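Local coordinates for protein MJ1225 (Methanocaldococcus jannaschii, PDB 3KH5) that binds AMP and ADP through four CBS repeats and is probably an archaeal counterpart of the gamma subunit of AMP-activated protein kinase, at residues I154-V158 with I266-I270; V58-G64 with A171-V175; Y18-R24 with A81-R87; V3-I8 with E99-I103. All blocks are in the same frame, centred on the assembly; numbering follows the deposited sequence.

Interactions 1 and 4 each join the two repeats of a CBS pair, the third with the fourth and the first with the second; interaction 2 ties the first repeat to the third, and interaction 3 fastens the start of helix 23-33 to the loop that follows helix 78-81. Interaction 1 touches ADP directly, whereas in interaction 4 the side chain of I8 stays about 8 Å from a bound ADP. Interactions 2 and 3 meet through F60: its CE2 lies 3.7 Å from I82 CG2 and its CE1 4.0 Å from I23 CD1. The side chains of D59 and E84 each lie about 7 Å from a bound AMP. The centres of interactions 1 and 3 lie 37 Å apart, across the chain's centre.

Interaction 1: residues I154-V158 with I266-I270; sequences ITRDV and IKGII. With ADP (adenosine-5'-diphosphate), chain E.
A classic beta bulge interrupts strand 266-270: K267 and G268 both face V259. G268 adopts phi/psi 159/-165, where a CB would jam against the preceding carbonyl and hit I154 CG2 and T155 O, so glycine is required. Its bare CA lies 3.0 Å from T155 O. Segment 154-158 meets the strand in one antiparallel hydrogen-bonded pair, T155 with I269 (CA-CA 5.3 Å): T155 N donates to I269 O (2.9 Å), I269 N to T155 O (3.0 Å). Both segments, from the third and fourth CBS repeats, line the ADP pocket, through T155, D157, V158 and I269. T155, chi1 m, brings OG1 2.6 Å from ADP O2' and 3.1 Å from ADP O3', within hydrogen-bonding range of both, its one proton unassigned; D157 O is 3.2 Å from ADP C2 and I269 CG2 3.8 Å from ADP C4. V158, chi1 t, fits its CG2 4.0 Å from I266 CG2. The strand pairs antiparallel with 256-260, whose V259 also touches I154; P183 of strand 181-186 touches V158 and I269.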
loop_
_atom_site.group_PDB
_atom_site.type_symbol
_atom_site.label_atom_id
_atom_site.label_comp_id
_atom_site.label_asym_id
_atom_site.label_seq_id
_atom_site.Cartn_x
_atom_site.Cartn_y
_atom_site.Cartn_z
ATOM N N ILE A 154 7.287 17.152 5.702
ATOM C CA ILE A 154 5.946 17.178 5.128
ATOM C C ILE A 154 5.975 17.370 3.612
ATOM O O ILE A 154 6.704 18.222 3.095
ATOM C CB ILE A 154 5.092 18.294 5.771
ATOM C CG1 ILE A 154 4.996 18.088 7.287
ATOM C CG2 ILE A 154 3.683 18.333 5.158
ATOM C CD1 ILE A 154 4.515 19.318 8.042
ATOM N N THR A 155 5.183 16.561 2.910
ATOM C CA THR A 155 4.941 16.778 1.492
ATOM C C THR A 155 3.835 17.815 1.351
ATOM O O THR A 155 2.702 17.603 1.785
ATOM C CB THR A 155 4.617 15.467 0.748
ATOM O OG1 THR A 155 5.766 14.605 0.796
ATOM C CG2 THR A 155 4.270 15.739 -0.711
ATOM N N ARG A 156 4.195 18.939 0.747
ATOM C CA ARG A 156 3.333 20.106 0.688
ATOM C C ARG A 156 2.280 20.015 -0.424
ATOM O O ARG A 156 1.118 20.382 -0.213
ATOM C CB ARG A 156 4.207 21.381 0.580
ATOM C CG ARG A 156 3.507 22.626 0.020
ATOM C CD ARG A 156 3.461 22.607 -1.509
ATOM N NE ARG A 156 4.360 23.588 -2.136
ATOM C CZ ARG A 156 5.366 23.294 -2.961
ATOM N NH1 ARG A 156 5.642 22.032 -3.280
ATOM N NH2 ARG A 156 6.111 24.273 -3.466
ATOM N N ASP A 157 2.683 19.541 -1.603
ATOM C CA ASP A 157 1.738 19.412 -2.714
ATOM C C ASP A 157 1.018 18.077 -2.614
ATOM O O ASP A 157 1.583 17.029 -2.936
ATOM C CB ASP A 157 2.444 19.564 -4.069
ATOM C CG ASP A 157 2.744 21.023 -4.420
ATOM O OD1 ASP A 157 2.140 21.953 -3.804
ATOM O OD2 ASP A 157 3.585 21.238 -5.329
ATOM N N VAL A 158 -0.229 18.128 -2.155
ATOM C CA VAL A 158 -1.009 16.924 -1.882
ATOM C C VAL A 158 -1.951 16.586 -3.033
ATOM O O VAL A 158 -2.706 17.438 -3.511
ATOM C CB VAL A 158 -1.838 17.049 -0.575
ATOM C CG1 VAL A 158 -2.304 15.675 -0.096
ATOM C CG2 VAL A 158 -1.033 17.735 0.511
ATOM N N ILE A 266 -5.917 21.516 4.568
ATOM C CA ILE A 266 -4.782 20.619 4.356
ATOM C C ILE A 266 -3.505 21.403 4.124
ATOM O O ILE A 266 -3.431 22.231 3.207
ATOM C CB ILE A 266 -5.002 19.717 3.120
ATOM C CG1 ILE A 266 -6.439 19.193 3.077
ATOM C CG2 ILE A 266 -3.974 18.568 3.089
ATOM C CD1 ILE A 266 -6.821 18.336 4.264
ATOM N N LYS A 267 -2.495 21.125 4.944
ATOM C CA LYS A 267 -1.186 21.757 4.795
ATOM C C LYS A 267 -0.166 20.829 4.146
ATOM O O LYS A 267 0.927 21.267 3.761
ATOM C CB LYS A 267 -0.654 22.220 6.156
ATOM C CG LYS A 267 -1.636 23.043 7.001
ATOM C CD LYS A 267 -2.171 24.287 6.274
ATOM C CE LYS A 267 -1.064 25.249 5.830
ATOM N NZ LYS A 267 -0.066 25.555 6.915
ATOM N N GLY A 268 -0.515 19.553 4.031
ATOM C CA GLY A 268 0.420 18.556 3.535
ATOM C C GLY A 268 0.026 17.157 3.947
ATOM O O GLY A 268 -1.111 16.912 4.360
ATOM N N ILE A 269 0.966 16.233 3.811
ATOM C CA ILE A 269 0.777 14.849 4.214
ATOM C C ILE A 269 2.164 14.384 4.622
ATOM O O ILE A 269 3.169 14.880 4.102
ATOM C CB ILE A 269 0.164 13.991 3.057
ATOM C CG1 ILE A 269 -0.203 12.574 3.533
ATOM C CG2 ILE A 269 1.081 13.972 1.819
ATOM C CD1 ILE A 269 -1.067 11.780 2.548
ATOM N N ILE A 270 2.230 13.473 5.584
ATOM C CA ILE A 270 3.504 12.894 5.990
ATOM C C ILE A 270 3.347 11.382 6.073
ATOM O O ILE A 270 2.337 10.881 6.570
ATOM C CB ILE A 270 4.020 13.513 7.317
ATOM C CG1 ILE A 270 5.371 12.901 7.726
ATOM C CG2 ILE A 270 2.960 13.404 8.431
ATOM C CD1 ILE A 270 6.197 13.775 8.657
HETATM P PB ADP E . 1.762 6.108 0.289
HETATM O O1B ADP E . 1.774 5.303 1.537
HETATM O O2B ADP E . 0.380 6.993 0.128
HETATM O O3B ADP E . 1.863 5.223 -1.062
HETATM P PA ADP E . 4.534 6.865 0.096
HETATM O O1A ADP E . 5.287 6.554 1.335
HETATM O O2A ADP E . 4.676 5.754 -1.064
HETATM O O3A ADP E . 2.960 7.165 0.324
HETATM O "O5'" ADP E . 4.932 8.299 -0.469
HETATM C "C5'" ADP E . 6.206 8.614 -1.059
HETATM C "C4'" ADP E . 6.302 10.163 -1.076
HETATM O "O4'" ADP E . 5.088 10.676 -1.718
HETATM C "C3'" ADP E . 6.347 10.767 0.340
HETATM O "O3'" ADP E . 7.173 11.936 0.333
HETATM C "C2'" ADP E . 4.889 11.145 0.622
HETATM O "O2'" ADP E . 4.797 12.267 1.517
HETATM C "C1'" ADP E . 4.355 11.508 -0.773
HETATM N N9 ADP E . 2.871 11.265 -0.852
HETATM C C8 ADP E . 2.194 10.213 -0.376
HETATM N N7 ADP E . 0.892 10.360 -0.628
HETATM C C5 ADP E . 0.728 11.510 -1.265
HETATM C C6 ADP E . -0.383 12.180 -1.773
HETATM N N6 ADP E . -1.606 11.664 -1.658
HETATM N N1 ADP E . -0.194 13.361 -2.384
HETATM C C2 ADP E . 1.023 13.884 -2.500
HETATM N N3 ADP E . 2.099 13.267 -2.028
HETATM C C4 ADP E . 1.984 12.083 -1.408
#

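Interaction 2: residues V58-G64 with A171-V175; sequences VDFMGGG and ARTMV
Helix 58-63 ends where helix 171-175 crosses it obliquely, the short axes approaching to 8.6 Å with N-to-C directions 137° apart (signed crossing angle -137°). The first helix closes in a wider pi-type turn, G63 N bonding V58 O at 2.9 Å, with G62 at phi/psi 149/-23, a conformation suited to glycine. G63 supplies the hollow: a CB there would strike A171 O and V175 CG2, whereas the CA of G63, which bears no side chain, comes 3.4 Å from A171 O. V175, chi1 t, is the opposing bump, its CB 3.6 Å from G63 O and its CG2 3.6 Å from D59 N. V58, also t, pushes CG1 against the small A171, 3.7 Å from A171 CB, 3.8 Å from V175 CG2 and 4.4 Å from M174 SD. The contact joins helices of the first and third CBS repeats. D59 OD1 is engaged by K66 N, and R172 CA makes a weak CA-H...O contact to G63 O at 3.5 Å; the interface therefore rests on shape, glycine backbone against V175 and A171, and V58 against its apolar neighbours.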
loop_
_atom_site.group_PDB
_atom_site.type_symbol
_atom_site.label_atom_id
_atom_site.label_comp_id
_atom_site.label_asym_id
_atom_site.label_seq_id
_atom_site.Cartn_x
_atom_site.Cartn_y
_atom_site.Cartn_z
ATOM N N VAL A 58 -5.727 -2.575 -7.378
ATOM C CA VAL A 58 -6.375 -1.303 -7.741
ATOM C C VAL A 58 -6.160 -0.949 -9.225
ATOM O O VAL A 58 -7.060 -0.423 -9.887
ATOM C CB VAL A 58 -5.931 -0.147 -6.800
ATOM C CG1 VAL A 58 -6.415 1.213 -7.303
ATOM C CG2 VAL A 58 -6.451 -0.391 -5.393
ATOM N N ASP A 59 -4.965 -1.249 -9.726
ATOM C CA ASP A 59 -4.620 -1.141 -11.148
ATOM C C ASP A 59 -5.542 -2.038 -12.000
ATOM O O ASP A 59 -6.233 -1.568 -12.914
ATOM C CB ASP A 59 -3.142 -1.548 -11.277
ATOM C CG ASP A 59 -2.563 -1.330 -12.666
ATOM O OD1 ASP A 59 -3.296 -1.420 -13.669
ATOM O OD2 ASP A 59 -1.335 -1.103 -12.751
ATOM N N PHE A 60 -5.536 -3.328 -11.669
ATOM C CA PHE A 60 -6.394 -4.356 -12.259
ATOM C C PHE A 60 -7.882 -3.982 -12.289
ATOM O O PHE A 60 -8.567 -4.224 -13.280
ATOM C CB PHE A 60 -6.174 -5.647 -11.463
ATOM C CG PHE A 60 -7.089 -6.778 -11.828
ATOM C CD1 PHE A 60 -6.991 -7.409 -13.063
ATOM C CD2 PHE A 60 -8.018 -7.253 -10.904
ATOM C CE1 PHE A 60 -7.827 -8.474 -13.387
ATOM C CE2 PHE A 60 -8.859 -8.318 -11.216
ATOM C CZ PHE A 60 -8.763 -8.930 -12.460
ATOM N N MET A 61 -8.366 -3.384 -11.203
ATOM C CA MET A 61 -9.773 -3.001 -11.080
ATOM C C MET A 61 -10.190 -1.851 -11.995
ATOM O O MET A 61 -11.387 -1.613 -12.177
ATOM C CB MET A 61 -10.090 -2.620 -9.634
ATOM C CG MET A 61 -10.395 -3.790 -8.708
ATOM S SD MET A 61 -10.338 -3.335 -6.950
ATOM C CE MET A 61 -10.688 -1.570 -6.998
ATOM N N GLY A 62 -9.218 -1.132 -12.556
ATOM C CA GLY A 62 -9.538 0.068 -13.349
ATOM C C GLY A 62 -8.488 1.166 -13.329
ATOM O O GLY A 62 -8.436 1.987 -14.245
ATOM N N GLY A 63 -7.655 1.179 -12.290
ATOM C CA GLY A 63 -6.668 2.238 -12.093
ATOM C C GLY A 63 -5.566 2.339 -13.135
ATOM O O GLY A 63 -4.980 3.407 -13.315
ATOM N N GLY A 64 -5.269 1.243 -13.824
ATOM C CA GLY A 64 -4.190 1.276 -14.799
ATOM C C GLY A 64 -4.281 0.235 -15.888
ATOM O O GLY A 64 -5.356 -0.292 -16.176
ATOM N N ALA A 171 -9.152 5.371 -8.353
ATOM C CA ALA A 171 -8.210 4.283 -8.645
ATOM C C ALA A 171 -7.117 4.709 -9.626
ATOM O O ALA A 171 -5.944 4.353 -9.467
ATOM C CB ALA A 171 -8.953 3.065 -9.179
ATOM N N ARG A 172 -7.527 5.444 -10.656
ATOM C CA ARG A 172 -6.609 6.049 -11.609
ATOM C C ARG A 172 -5.642 6.971 -10.898
ATOM O O ARG A 172 -4.433 6.888 -11.105
ATOM C CB ARG A 172 -7.397 6.857 -12.622
ATOM C CG ARG A 172 -8.086 6.019 -13.643
ATOM C CD ARG A 172 -7.267 6.029 -14.896
ATOM N NE ARG A 172 -8.148 6.282 -16.022
ATOM C CZ ARG A 172 -7.941 5.836 -17.253
ATOM N NH1 ARG A 172 -6.870 5.102 -17.533
ATOM N NH2 ARG A 172 -8.812 6.123 -18.212
ATOM N N THR A 173 -6.187 7.845 -10.053
ATOM C CA THR A 173 -5.380 8.804 -9.311
ATOM C C THR A 173 -4.339 8.086 -8.467
ATOM O O THR A 173 -3.179 8.491 -8.453
ATOM C CB THR A 173 -6.244 9.730 -8.423
ATOM O OG1 THR A 173 -7.239 10.374 -9.225
ATOM C CG2 THR A 173 -5.394 10.800 -7.756
ATOM N N MET A 174 -4.745 7.019 -7.779
ATOM C CA MET A 174 -3.821 6.266 -6.933
ATOM C C MET A 174 -2.696 5.640 -7.754
ATOM O O MET A 174 -1.515 5.788 -7.427
ATOM C CB MET A 174 -4.558 5.164 -6.162
ATOM C CG MET A 174 -5.436 5.641 -5.018
ATOM S SD MET A 174 -6.263 4.256 -4.198
ATOM C CE MET A 174 -7.110 5.139 -2.885
ATOM N N VAL A 175 -3.074 4.932 -8.817
ATOM C CA VAL A 175 -2.126 4.146 -9.605
ATOM C C VAL A 175 -1.174 5.014 -10.434
ATOM O O VAL A 175 0.033 4.747 -10.469
ATOM C CB VAL A 175 -2.852 3.088 -10.476
ATOM C CG1 VAL A 175 -1.904 2.457 -11.495
ATOM C CG2 VAL A 175 -3.471 2.009 -9.590
#

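Interaction 3: residues Y18-R24 with A81-R87; sequences YPTTTIR and AINEPVR
Four backbone hydrogen bonds zip two oppositely running segments together around a helix N-cap, where 18-24, in the first CBS repeat, enters helix 23-33. V86 N to T21 O is the shortest at 2.7 Å; R24 N to I82 O measures 2.8 Å, I23 N to E84 O 2.9 Å and R87 N to P19 O 3.1 Å. The I23 and R24 amides begin the helix and have no preceding helical carbonyl to bond, so I82 and E84 supply acceptors. T22 is the N-cap: chi1 p brings OG1 to K25 N, three residues on, and T22 CA lies 4.1 Å from P85 CA. Type I turns at Y18-T21 and A81-E84 shape the segments; P19, phi -59, suits the second position of the first. P85, having no amide hydrogen, needs no acceptor here; its CB packs 3.3 Å from P19 O. I23 (m, t) sets CG2 3.9 Å from I82 CG2, and F60 of helix 54-63 covers both isoleucines. E84 OE1 turns to H74. The Y18-T21 turn is braced by Y18 N bonding T21 OG1 at 3.0 Å.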
loop_
_atom_site.group_PDB
_atom_site.type_symbol
_atom_site.label_atom_id
_atom_site.label_comp_id
_atom_site.label_asym_id
_atom_site.label_seq_id
_atom_site.Cartn_x
_atom_site.Cartn_y
_atom_site.Cartn_z
ATOM N N TYR A 18 1.968 -18.251 -5.240
ATOM C CA TYR A 18 2.713 -18.811 -6.379
ATOM C C TYR A 18 2.262 -18.167 -7.679
ATOM O O TYR A 18 1.186 -17.571 -7.719
ATOM C CB TYR A 18 2.516 -20.327 -6.453
ATOM C CG TYR A 18 2.726 -20.975 -5.119
ATOM C CD1 TYR A 18 4.007 -21.113 -4.588
ATOM C CD2 TYR A 18 1.644 -21.410 -4.360
ATOM C CE1 TYR A 18 4.206 -21.691 -3.340
ATOM C CE2 TYR A 18 1.829 -21.990 -3.115
ATOM C CZ TYR A 18 3.112 -22.129 -2.610
ATOM O OH TYR A 18 3.298 -22.704 -1.373
ATOM N N PRO A 19 3.076 -18.282 -8.754
ATOM C CA PRO A 19 2.689 -17.670 -10.027
ATOM C C PRO A 19 1.354 -18.188 -10.551
ATOM O O PRO A 19 0.634 -17.451 -11.230
ATOM C CB PRO A 19 3.818 -18.089 -10.981
ATOM C CG PRO A 19 4.977 -18.340 -10.101
ATOM C CD PRO A 19 4.418 -18.893 -8.829
ATOM N N THR A 20 1.029 -19.436 -10.226
ATOM C CA THR A 20 -0.215 -20.053 -10.693
ATOM C C THR A 20 -1.400 -19.897 -9.729
ATOM O O THR A 20 -2.518 -20.315 -10.049
ATOM C CB THR A 20 -0.018 -21.541 -11.055
ATOM O OG1 THR A 20 0.655 -22.212 -9.983
ATOM C CG2 THR A 20 0.803 -21.680 -12.330
ATOM N N THR A 21 -1.159 -19.314 -8.555
ATOM C CA THR A 21 -2.243 -18.932 -7.652
ATOM C C THR A 21 -3.119 -17.917 -8.395
ATOM O O THR A 21 -2.596 -16.983 -9.003
ATOM C CB THR A 21 -1.679 -18.306 -6.356
ATOM O OG1 THR A 21 -0.783 -19.232 -5.728
ATOM C CG2 THR A 21 -2.791 -17.945 -5.376
ATOM N N THR A 22 -4.437 -18.111 -8.375
ATOM C CA THR A 22 -5.349 -17.175 -9.044
ATOM C C THR A 22 -5.341 -15.822 -8.352
ATOM O O THR A 22 -5.049 -15.731 -7.157
ATOM C CB THR A 22 -6.816 -17.678 -9.078
ATOM O OG1 THR A 22 -7.315 -17.794 -7.741
ATOM C CG2 THR A 22 -6.931 -19.018 -9.786
ATOM N N ILE A 23 -5.672 -14.776 -9.106
ATOM C CA ILE A 23 -5.917 -13.447 -8.541
ATOM C C ILE A 23 -6.924 -13.507 -7.376
ATOM O O ILE A 23 -6.684 -12.910 -6.320
ATOM C CB ILE A 23 -6.385 -12.443 -9.635
ATOM C CG1 ILE A 23 -5.245 -12.160 -10.625
ATOM C CG2 ILE A 23 -6.900 -11.140 -9.006
ATOM C CD1 ILE A 23 -5.692 -11.607 -11.979
ATOM N N ARG A 24 -8.034 -14.232 -7.567
ATOM C CA ARG A 24 -9.048 -14.402 -6.503
ATOM C C ARG A 24 -8.415 -14.930 -5.215
ATOM O O ARG A 24 -8.620 -14.353 -4.147
ATOM C CB ARG A 24 -10.236 -15.305 -6.922
ATOM C CG ARG A 24 -11.370 -15.413 -5.832
ATOM C CD ARG A 24 -12.532 -16.399 -6.161
ATOM N NE ARG A 24 -13.472 -16.601 -5.036
ATOM C CZ ARG A 24 -14.697 -16.070 -4.945
ATOM N NH1 ARG A 24 -15.170 -15.275 -5.898
ATOM N NH2 ARG A 24 -15.452 -16.328 -3.880
ATOM N N ALA A 81 -12.193 -13.026 -14.754
ATOM C CA ALA A 81 -10.841 -12.467 -14.818
ATOM C C ALA A 81 -10.012 -12.823 -13.594
ATOM O O ALA A 81 -8.805 -13.041 -13.699
ATOM C CB ALA A 81 -10.895 -10.955 -15.003
ATOM N N ILE A 82 -10.663 -12.890 -12.436
ATOM C CA ILE A 82 -9.955 -13.221 -11.200
ATOM C C ILE A 82 -9.565 -14.693 -11.090
ATOM O O ILE A 82 -8.878 -15.081 -10.145
ATOM C CB ILE A 82 -10.700 -12.755 -9.921
ATOM C CG1 ILE A 82 -12.111 -13.348 -9.847
ATOM C CG2 ILE A 82 -10.709 -11.224 -9.839
ATOM C CD1 ILE A 82 -12.832 -13.100 -8.527
ATOM N N ASN A 83 -9.996 -15.506 -12.054
ATOM C CA ASN A 83 -9.514 -16.884 -12.158
ATOM C C ASN A 83 -8.162 -17.001 -12.877
ATOM O O ASN A 83 -7.544 -18.069 -12.867
ATOM C CB ASN A 83 -10.574 -17.812 -12.775
ATOM C CG ASN A 83 -11.645 -18.233 -11.768
ATOM O OD1 ASN A 83 -11.526 -17.981 -10.566
ATOM N ND2 ASN A 83 -12.696 -18.882 -12.260
ATOM N N GLU A 84 -7.700 -15.902 -13.475
ATOM C CA GLU A 84 -6.360 -15.836 -14.070
ATOM C C GLU A 84 -5.279 -16.003 -13.003
ATOM O O GLU A 84 -5.460 -15.556 -11.871
ATOM C CB GLU A 84 -6.150 -14.500 -14.797
ATOM C CG GLU A 84 -7.012 -14.296 -16.040
ATOM C CD GLU A 84 -6.467 -14.988 -17.281
ATOM O OE1 GLU A 84 -7.182 -15.000 -18.304
ATOM O OE2 GLU A 84 -5.333 -15.513 -17.245
ATOM N N PRO A 85 -4.148 -16.642 -13.362
ATOM C CA PRO A 85 -3.018 -16.741 -12.447
ATOM C C PRO A 85 -2.454 -15.361 -12.122
ATOM O O PRO A 85 -2.449 -14.465 -12.975
ATOM C CB PRO A 85 -1.999 -17.576 -13.227
ATOM C CG PRO A 85 -2.355 -17.382 -14.652
ATOM C CD PRO A 85 -3.849 -17.256 -14.672
ATOM N N VAL A 86 -2.001 -15.209 -10.882
ATOM C CA VAL A 86 -1.474 -13.953 -10.384
ATOM C C VAL A 86 -0.291 -13.477 -11.244
ATOM O O VAL A 86 -0.014 -12.278 -11.295
ATOM C CB VAL A 86 -1.120 -14.050 -8.864
ATOM C CG1 VAL A 86 0.287 -14.594 -8.645
ATOM C CG2 VAL A 86 -1.288 -12.704 -8.183
ATOM N N ARG A 87 0.373 -14.403 -11.941
ATOM C CA ARG A 87 1.491 -14.031 -12.813
ATOM C C ARG A 87 1.064 -13.023 -13.891
ATOM O O ARG A 87 1.897 -12.247 -14.376
ATOM C CB ARG A 87 2.192 -15.261 -13.419
ATOM C CG ARG A 87 1.507 -15.853 -14.633
ATOM C CD ARG A 87 2.050 -17.220 -14.990
ATOM N NE ARG A 87 1.113 -17.911 -15.873
ATOM C CZ ARG A 87 1.136 -19.211 -16.150
ATOM N NH1 ARG A 87 2.062 -20.003 -15.619
ATOM N NH2 ARG A 87 0.223 -19.723 -16.966
#

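Interaction 4: residues V3-I8 with E99-I103; sequences VRVMKI and ENADI
R4 stretches its side chain along the backbone of 99-101, the edge of its guanidinium facing N100 O: NE donates to that oxygen at 2.9 Å, NH2 weakly at 3.4 Å. Arginine suits this place because its flexible chain carries NE and NH2 together to one carbonyl oxygen. The backbones bridge at R4 and D102, CA-CA 4.0 Å, with I103 N bonding V3 O at 2.8 Å and V5 N bonding A101 O at 2.9 Å. Residues 5-8 then coil with helical phi/psi, K7 N reaching R4 O and I8 N reaching V5 O, both at 2.9 Å. A water accepts from M6 N (3.0 Å) and donates to E99 O (2.5 Å) and A101 O (2.8 Å). Apolar contacts add to this: short A101 lets V5 come close, V5 CG2 to A101 CB 4.0 Å; V3 CB lies 4.2 Å from I103 CG2, and I8 (m, t) puts CD1 3.5 Å from I103 CD1. D102, chi1 p, sends OD1 to E105 N. The result is an Asp N-cap on helix 103-112, clasped by the N-terminal segment where the first two CBS repeats pair.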
loop_
_atom_site.group_PDB
_atom_site.type_symbol
_atom_site.label_atom_id
_atom_site.label_comp_id
_atom_site.label_asym_id
_atom_site.label_seq_id
_atom_site.Cartn_x
_atom_site.Cartn_y
_atom_site.Cartn_z
ATOM N N VAL A 3 25.024 -2.911 10.624
ATOM C CA VAL A 3 23.752 -3.274 11.320
ATOM C C VAL A 3 22.855 -4.052 10.349
ATOM O O VAL A 3 22.110 -3.444 9.575
ATOM C CB VAL A 3 23.004 -2.013 11.843
ATOM C CG1 VAL A 3 21.849 -2.408 12.758
ATOM C CG2 VAL A 3 23.959 -1.072 12.571
ATOM N N ARG A 4 22.919 -5.383 10.397
ATOM C CA ARG A 4 22.233 -6.209 9.394
ATOM C C ARG A 4 20.716 -6.122 9.485
ATOM O O ARG A 4 20.145 -6.220 10.576
ATOM C CB ARG A 4 22.700 -7.668 9.439
ATOM C CG ARG A 4 24.197 -7.815 9.279
ATOM C CD ARG A 4 24.567 -8.728 8.130
ATOM N NE ARG A 4 25.472 -8.025 7.223
ATOM C CZ ARG A 4 26.790 -7.924 7.382
ATOM N NH1 ARG A 4 27.400 -8.499 8.416
ATOM N NH2 ARG A 4 27.508 -7.248 6.494
ATOM N N VAL A 5 20.074 -5.927 8.330
ATOM C CA VAL A 5 18.610 -5.857 8.252
ATOM C C VAL A 5 17.968 -7.116 8.809
ATOM O O VAL A 5 16.892 -7.052 9.409
ATOM C CB VAL A 5 18.061 -5.602 6.810
ATOM C CG1 VAL A 5 18.344 -4.191 6.365
ATOM C CG2 VAL A 5 18.591 -6.626 5.799
ATOM N N MET A 6 18.635 -8.254 8.610
ATOM C CA MET A 6 18.174 -9.529 9.152
ATOM C C MET A 6 17.970 -9.479 10.667
ATOM O O MET A 6 17.145 -10.223 11.205
ATOM C CB MET A 6 19.127 -10.670 8.776
ATOM C CG MET A 6 18.879 -11.261 7.391
ATOM S SD MET A 6 17.165 -11.759 7.095
ATOM C CE MET A 6 17.023 -13.221 8.193
ATOM N N LYS A 7 18.711 -8.601 11.347
ATOM C CA LYS A 7 18.563 -8.410 12.795
ATOM C C LYS A 7 17.206 -7.821 13.196
ATOM O O LYS A 7 16.710 -8.090 14.293
ATOM C CB LYS A 7 19.701 -7.556 13.371
ATOM C CG LYS A 7 20.919 -8.352 13.826
ATOM C CD LYS A 7 22.024 -8.369 12.782
ATOM C CE LYS A 7 23.052 -9.454 13.096
ATOM N NZ LYS A 7 24.360 -9.198 12.383
ATOM N N ILE A 8 16.621 -7.017 12.310
ATOM C CA ILE A 8 15.282 -6.461 12.519
ATOM C C ILE A 8 14.236 -7.355 11.892
ATOM O O ILE A 8 13.106 -7.459 12.391
ATOM C CB ILE A 8 15.125 -5.091 11.847
ATOM C CG1 ILE A 8 16.133 -4.087 12.411
ATOM C CG2 ILE A 8 13.685 -4.571 11.975
ATOM C CD1 ILE A 8 16.465 -2.990 11.416
ATOM N N GLU A 99 20.732 -11.202 2.007
ATOM C CA GLU A 99 20.625 -11.522 3.445
ATOM C C GLU A 99 21.710 -10.875 4.324
ATOM O O GLU A 99 21.581 -10.832 5.555
ATOM C CB GLU A 99 20.467 -13.037 3.728
ATOM C CG GLU A 99 21.463 -13.979 3.040
ATOM C CD GLU A 99 21.255 -15.452 3.419
ATOM O OE1 GLU A 99 20.509 -15.738 4.387
ATOM O OE2 GLU A 99 21.850 -16.326 2.751
ATOM N N ASN A 100 22.758 -10.354 3.684
ATOM C CA ASN A 100 23.813 -9.621 4.386
ATOM C C ASN A 100 23.742 -8.097 4.239
ATOM O O ASN A 100 24.708 -7.395 4.548
ATOM C CB ASN A 100 25.209 -10.135 3.993
ATOM C CG ASN A 100 25.555 -9.874 2.531
ATOM O OD1 ASN A 100 24.931 -10.422 1.620
ATOM N ND2 ASN A 100 26.567 -9.042 2.305
ATOM N N ALA A 101 22.600 -7.592 3.773
ATOM C CA ALA A 101 22.374 -6.151 3.655
ATOM C C ALA A 101 22.238 -5.512 5.033
ATOM O O ALA A 101 21.684 -6.125 5.951
ATOM C CB ALA A 101 21.125 -5.885 2.833
ATOM N N ASP A 102 22.740 -4.286 5.175
ATOM C CA ASP A 102 22.570 -3.538 6.416
ATOM C C ASP A 102 21.416 -2.550 6.295
ATOM O O ASP A 102 20.899 -2.313 5.200
ATOM C CB ASP A 102 23.860 -2.808 6.822
ATOM C CG ASP A 102 24.013 -1.465 6.132
ATOM O OD1 ASP A 102 23.692 -1.374 4.925
ATOM O OD2 ASP A 102 24.468 -0.507 6.795
ATOM N N ILE A 103 21.029 -1.987 7.437
ATOM C CA ILE A 103 19.939 -1.009 7.538
ATOM C C ILE A 103 20.056 0.226 6.627
ATOM O O ILE A 103 19.049 0.711 6.099
ATOM C CB ILE A 103 19.820 -0.553 9.015
ATOM C CG1 ILE A 103 18.368 -0.226 9.380
ATOM C CG2 ILE A 103 20.799 0.602 9.333
ATOM C CD1 ILE A 103 18.147 0.025 10.915
HETATM O O HOH W 1 21.015 -8.672 6.762
#